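Local coordinates for protein 3' terminal uridylyl transferase (Trypanosoma brucei, PDB 5HZD) that adds uridines from UTP to the 3' hydroxyl of guide RNAs, ribosomal RNAs and some mRNAs in mitochondrial RNA editing, at residues G293-T298 against I361-V366; R105-G110 against A127-D132. All blocks are in the same frame, centred on the assembly; numbering follows the deposited sequence.

How the interactions relate
The two contacts adjoin each other, their centres 10 Å apart. Interaction 2 comes first along the chain and closes before interaction 1 opens. It pairs strand 105-109 with strand 124-129, at one edge of the five-stranded mixed sheet of the palm. Interaction 1 sets helix 292-304 against the loop between helices 336-349 and 385-409. The helix lies against the strand pair: I294 packs on F107, and S297 OG probably hydrogen-bonds to G110 N. L365 of the loop also touches F107. The palm sheet, with the probable metal ligands D123 and D125 at the start of strand 124-129, is thus joined to the UTP-binding residues 293-297 at the start of the helix.

Interaction 1: G293-T298 against I361-V366; sequences GIRNST and IPESLV
The helical turn G293-T298 meets the irregular loop I361-V366, and the backbones come nearest at R295 and E363, whose CA atoms are 6.6 Å apart. R295 carries the polar contact. CG is anti to the backbone N (chi1 -161°), and the chain runs extended from there to NE. The guanidinium grips the carbonyl of I361 side-on, two nitrogens on one oxygen. NE donates to I361 O at 2.8 Å from above the carbonyl plane. NH2 donates to I361 O at 3.0 Å, nearly along the C=O axis. The oxygen lies in the guanidinium plane, so the two bonds fix the rotation of the group. E363 N lies over one guanidinium face, offset toward the rim. E363 CB is 3.7 Å from R295 NH1. E363 OE1 lies well out of the guanidinium plane, so at most a charge attraction is likely, with no N-H pointing at it.

Apolar contacts flank this grip. I361 CG2 touches both T298 CG2 and R295 CG, each at 3.8 Å. The other branch of T298 turns back to its own helix: OG1 donates to I294 O at 2.8 Å. That oxygen also takes the bond from T298 N, which reaches it from the opposite face of the carbonyl. One turn before T298, I294 CD1 meets L365 CD1 at 4.0 Å.

Y469, in the proposed nucleotide recognition motif, touches R295, N296 and I361. L365 packs on V131 and M134 of helix 131-135. G293 to S297 are UTP-binding residues, so the contact lies at the nucleotide site of the nucleotidyltransferase palm, where the first turn of helix 292-304 packs on strand 105-109 through I294 and on this loop through R295, T298 and I294.

Interaction 2: R105-G110 against A127-D132; sequences RVFIFG and AVVDVD
R105, V106 and F107 pair with V129, V128 and A127 in antiparallel order, the strand directions 147° apart. Four backbone bonds join them. R105 and V129 form a hydrogen-bonded pair, at 2.9 Å (R105 N to V129 O) and 3.0 Å (V129 N to R105 O). F107 and A127 form the other: F107 N to A127 O and A127 N to F107 O are both 2.8 Å. V106 and V128 between them are a non-hydrogen-bonded pair. Here V106 CA approaches A127 O, and V128 CA approaches R105 O, in CA-H...O contacts.

This pair belongs to the central palm of the nucleotidyltransferase fold. The second strand also carries D125, probably a ligand of the catalytic metal. F109 touches D125.

The apolar contacts are mostly on the face with F107, A127 and V129. F107 crosses V129 and V131 at about a right angle. Its CE1 meets V129 CB at 3.8 Å, and its CZ meets V131 CG2 at 3.8 Å with that methyl at the ring edge. F109 takes the crowded position, CG between the backbone N and the carbonyl carbon (chi1 67°), and its CE1 touches A127 CB at 3.7 Å. On the other face V106 CG2 and V128 CG2 meet loosely.

D130 is the N-cap of helix 131-135: its OD1 accepts from A133 N, and its OD2 is hydrogen-bonded to H101 NE2. The end of R105 leads away, and its NH1 hydrogen-bonds to the backbone O of D102.

Interaction 1: G293-T298 against I361-V366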
loop_
_atom_site.group_PDB
_atom_site.type_symbol
_atom_site.label_atom_id
_atom_site.label_comp_id
_atom_site.label_asym_id
_atom_site.label_seq_id
_atom_site.Cartn_x
_atom_site.Cartn_y
_atom_site.Cartn_z
ATOM N N GLY A 293 -0.940 -1.447 -9.829
ATOM C CA GLY A 293 -0.388 -1.107 -8.536
ATOM C C GLY A 293 1.114 -1.286 -8.462
ATOM O O GLY A 293 1.803 -0.601 -7.697
ATOM N N ILE A 294 1.643 -2.225 -9.232
ATOM C CA ILE A 294 3.092 -2.404 -9.314
ATOM C C ILE A 294 3.774 -1.130 -9.795
ATOM O O ILE A 294 4.757 -0.657 -9.202
ATOM C CB ILE A 294 3.452 -3.558 -10.269
ATOM C CG1 ILE A 294 2.819 -4.859 -9.775
ATOM C CG2 ILE A 294 4.956 -3.716 -10.376
ATOM C CD1 ILE A 294 2.782 -5.957 -10.852
ATOM N N ARG A 295 3.254 -0.568 -10.881
ATOM C CA ARG A 295 3.837 0.633 -11.458
ATOM C C ARG A 295 3.732 1.802 -10.484
ATOM O O ARG A 295 4.707 2.570 -10.334
ATOM C CB ARG A 295 3.129 0.968 -12.762
ATOM C CG ARG A 295 3.956 1.897 -13.637
ATOM C CD ARG A 295 3.168 2.266 -14.873
ATOM N NE ARG A 295 3.974 2.938 -15.873
ATOM C CZ ARG A 295 3.451 3.432 -16.989
ATOM N NH1 ARG A 295 2.134 3.287 -17.193
ATOM N NH2 ARG A 295 4.232 4.050 -17.888
ATOM N N ASN A 296 2.579 1.936 -9.825
ATOM C CA ASN A 296 2.378 3.024 -8.862
ATOM C C ASN A 296 3.419 2.912 -7.744
ATOM O O ASN A 296 4.061 3.905 -7.371
ATOM C CB ASN A 296 1.000 2.947 -8.226
ATOM C CG ASN A 296 -0.100 3.382 -9.154
ATOM O OD1 ASN A 296 0.130 3.701 -10.307
ATOM N ND2 ASN A 296 -1.323 3.403 -8.629
ATOM N N SER A 297 3.604 1.709 -7.203
ATOM C CA SER A 297 4.532 1.539 -6.074
ATOM C C SER A 297 5.975 1.796 -6.510
ATOM O O SER A 297 6.774 2.359 -5.756
ATOM C CB SER A 297 4.409 0.124 -5.478
ATOM O OG SER A 297 3.113 -0.088 -4.932
ATOM N N THR A 298 6.316 1.420 -7.737
ATOM C CA THR A 298 7.663 1.580 -8.239
ATOM C C THR A 298 7.957 3.071 -8.462
ATOM O O THR A 298 9.062 3.536 -8.158
ATOM C CB THR A 298 7.832 0.764 -9.528
ATOM O OG1 THR A 298 7.551 -0.614 -9.236
ATOM C CG2 THR A 298 9.235 0.895 -10.061
ATOM N N ILE A 361 8.897 4.956 -15.601
ATOM C CA ILE A 361 8.625 3.625 -15.060
ATOM C C ILE A 361 7.819 2.874 -16.123
ATOM O O ILE A 361 6.729 3.298 -16.482
ATOM C CB ILE A 361 7.788 3.686 -13.780
ATOM C CG1 ILE A 361 8.336 4.735 -12.786
ATOM C CG2 ILE A 361 7.663 2.317 -13.159
ATOM C CD1 ILE A 361 9.783 4.522 -12.377
ATOM N N PRO A 362 8.383 1.797 -16.690
ATOM C CA PRO A 362 7.678 1.121 -17.785
ATOM C C PRO A 362 6.377 0.488 -17.317
ATOM O O PRO A 362 6.254 0.023 -16.168
ATOM C CB PRO A 362 8.649 0.013 -18.215
ATOM C CG PRO A 362 9.905 0.235 -17.456
ATOM C CD PRO A 362 9.650 1.151 -16.317
ATOM N N GLU A 363 5.387 0.506 -18.208
ATOM C CA GLU A 363 4.144 -0.200 -17.987
ATOM C C GLU A 363 4.404 -1.711 -18.150
ATOM O O GLU A 363 3.851 -2.544 -17.406
ATOM C CB GLU A 363 3.084 0.246 -19.018
ATOM C CG GLU A 363 1.769 -0.537 -18.856
ATOM C CD GLU A 363 0.684 -0.127 -19.834
ATOM O OE1 GLU A 363 0.829 0.926 -20.486
ATOM O OE2 GLU A 363 -0.319 -0.867 -19.945
ATOM N N SER A 364 5.272 -2.044 -19.098
ATOM C CA SER A 364 5.571 -3.443 -19.389
ATOM C C SER A 364 6.370 -4.069 -18.253
ATOM O O SER A 364 7.263 -3.429 -17.678
ATOM C CB SER A 364 6.369 -3.572 -20.668
ATOM O OG SER A 364 6.692 -4.937 -20.916
ATOM N N LEU A 365 6.070 -5.330 -17.957
ATOM C CA LEU A 365 6.749 -6.057 -16.885
ATOM C C LEU A 365 7.771 -7.021 -17.459
ATOM O O LEU A 365 8.323 -7.863 -16.746
ATOM C CB LEU A 365 5.727 -6.811 -16.045
ATOM C CG LEU A 365 4.734 -5.944 -15.273
ATOM C CD1 LEU A 365 3.645 -6.835 -14.672
ATOM C CD2 LEU A 365 5.496 -5.193 -14.189
ATOM N N VAL A 366 8.031 -6.923 -18.756
ATOM C CA VAL A 366 9.005 -7.809 -19.399
ATOM C C VAL A 366 10.394 -7.779 -18.739
ATOM O O VAL A 366 11.026 -8.827 -18.525
ATOM C CB VAL A 366 9.116 -7.508 -20.904
ATOM C CG1 VAL A 366 10.323 -8.222 -21.499
ATOM C CG2 VAL A 366 7.832 -7.929 -21.611
#

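Interaction 2: R105-G110 against A127-D132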
loop_
_atom_site.group_PDB
_atom_site.type_symbol
_atom_site.label_atom_id
_atom_site.label_comp_id
_atom_site.label_asym_id
_atom_site.label_seq_id
_atom_site.Cartn_x
_atom_site.Cartn_y
_atom_site.Cartn_z
ATOM N N ARG A 105 2.874 -15.313 -12.473
ATOM C CA ARG A 105 3.897 -15.041 -11.477
ATOM C C ARG A 105 3.343 -14.031 -10.491
ATOM O O ARG A 105 2.386 -13.315 -10.796
ATOM C CB ARG A 105 5.193 -14.532 -12.127
ATOM C CG ARG A 105 5.848 -15.575 -13.066
ATOM C CD ARG A 105 6.293 -16.801 -12.289
ATOM N NE ARG A 105 6.978 -17.760 -13.184
ATOM C CZ ARG A 105 6.362 -18.707 -13.891
ATOM N NH1 ARG A 105 5.050 -18.853 -13.826
ATOM N NH2 ARG A 105 7.066 -19.503 -14.689
ATOM N N VAL A 106 3.921 -14.005 -9.300
ATOM C CA VAL A 106 3.395 -13.179 -8.213
ATOM C C VAL A 106 4.350 -12.014 -7.967
ATOM O O VAL A 106 5.551 -12.209 -7.811
ATOM C CB VAL A 106 3.222 -14.015 -6.911
ATOM C CG1 VAL A 106 2.706 -13.120 -5.743
ATOM C CG2 VAL A 106 2.206 -15.156 -7.137
ATOM N N PHE A 107 3.799 -10.795 -7.937
ATOM C CA PHE A 107 4.587 -9.577 -7.717
ATOM C C PHE A 107 4.094 -8.938 -6.432
ATOM O O PHE A 107 2.886 -8.746 -6.285
ATOM C CB PHE A 107 4.280 -8.572 -8.837
ATOM C CG PHE A 107 4.672 -9.038 -10.228
ATOM C CD1 PHE A 107 3.919 -10.026 -10.878
ATOM C CD2 PHE A 107 5.724 -8.447 -10.916
ATOM C CE1 PHE A 107 4.248 -10.454 -12.146
ATOM C CE2 PHE A 107 6.043 -8.860 -12.208
ATOM C CZ PHE A 107 5.326 -9.875 -12.814
ATOM N N ILE A 108 4.980 -8.597 -5.496
ATOM C CA ILE A 108 4.544 -7.793 -4.337
ATOM C C ILE A 108 4.436 -6.319 -4.737
ATOM O O ILE A 108 5.302 -5.800 -5.450
ATOM C CB ILE A 108 5.504 -7.933 -3.169
ATOM C CG1 ILE A 108 5.409 -9.354 -2.602
ATOM C CG2 ILE A 108 5.195 -6.867 -2.071
ATOM C CD1 ILE A 108 6.445 -9.675 -1.509
ATOM N N PHE A 109 3.388 -5.642 -4.275
ATOM C CA PHE A 109 3.374 -4.170 -4.401
ATOM C C PHE A 109 2.862 -3.556 -3.127
ATOM O O PHE A 109 2.654 -4.264 -2.145
ATOM C CB PHE A 109 2.645 -3.693 -5.670
ATOM C CG PHE A 109 1.155 -3.956 -5.692
ATOM C CD1 PHE A 109 0.652 -5.196 -6.066
ATOM C CD2 PHE A 109 0.266 -2.954 -5.366
ATOM C CE1 PHE A 109 -0.744 -5.412 -6.127
ATOM C CE2 PHE A 109 -1.110 -3.159 -5.383
ATOM C CZ PHE A 109 -1.619 -4.413 -5.769
ATOM N N GLY A 110 2.715 -2.228 -3.126
ATOM C CA GLY A 110 2.377 -1.539 -1.895
ATOM C C GLY A 110 3.560 -1.002 -1.126
ATOM O O GLY A 110 4.612 -0.736 -1.703
ATOM N N ALA A 127 0.118 -9.100 -6.644
ATOM C CA ALA A 127 -0.495 -9.089 -7.977
ATOM C C ALA A 127 -0.110 -10.377 -8.692
ATOM O O ALA A 127 1.054 -10.759 -8.689
ATOM C CB ALA A 127 0.056 -7.913 -8.799
ATOM N N VAL A 128 -1.074 -11.030 -9.326
ATOM C CA VAL A 128 -0.817 -12.291 -10.042
ATOM C C VAL A 128 -0.974 -12.008 -11.532
ATOM O O VAL A 128 -2.069 -11.701 -11.989
ATOM C CB VAL A 128 -1.866 -13.345 -9.602
ATOM C CG1 VAL A 128 -1.717 -14.655 -10.418
ATOM C CG2 VAL A 128 -1.730 -13.615 -8.081
ATOM N N VAL A 129 0.114 -12.115 -12.299
ATOM C CA VAL A 129 0.133 -11.674 -13.685
ATOM C C VAL A 129 0.950 -12.645 -14.529
ATOM O O VAL A 129 2.066 -13.051 -14.130
ATOM C CB VAL A 129 0.813 -10.276 -13.822
ATOM C CG1 VAL A 129 0.816 -9.816 -15.297
ATOM C CG2 VAL A 129 0.092 -9.251 -12.931
ATOM N N ASP A 130 0.392 -12.989 -15.691
ATOM C CA ASP A 130 1.088 -13.691 -16.767
ATOM C C ASP A 130 1.566 -12.597 -17.704
ATOM O O ASP A 130 0.764 -11.999 -18.446
ATOM C CB ASP A 130 0.083 -14.625 -17.470
ATOM C CG ASP A 130 0.639 -15.314 -18.725
ATOM O OD1 ASP A 130 1.669 -14.888 -19.303
ATOM O OD2 ASP A 130 -0.015 -16.279 -19.205
ATOM N N VAL A 131 2.872 -12.360 -17.670
ATOM C CA VAL A 131 3.478 -11.240 -18.400
ATOM C C VAL A 131 3.342 -11.392 -19.915
ATOM O O VAL A 131 2.990 -10.413 -20.588
ATOM C CB VAL A 131 4.921 -11.043 -17.969
ATOM C CG1 VAL A 131 5.638 -9.998 -18.863
ATOM C CG2 VAL A 131 4.948 -10.596 -16.510
ATOM N N ASP A 132 3.586 -12.590 -20.448
ATOM C CA ASP A 132 3.364 -12.862 -21.869
ATOM C C ASP A 132 1.938 -12.477 -22.261
ATOM O O ASP A 132 1.723 -11.801 -23.277
ATOM C CB ASP A 132 3.557 -14.352 -22.182
ATOM C CG ASP A 132 5.005 -14.760 -22.231
ATOM O OD1 ASP A 132 5.874 -13.866 -22.164
ATOM O OD2 ASP A 132 5.276 -15.983 -22.363
#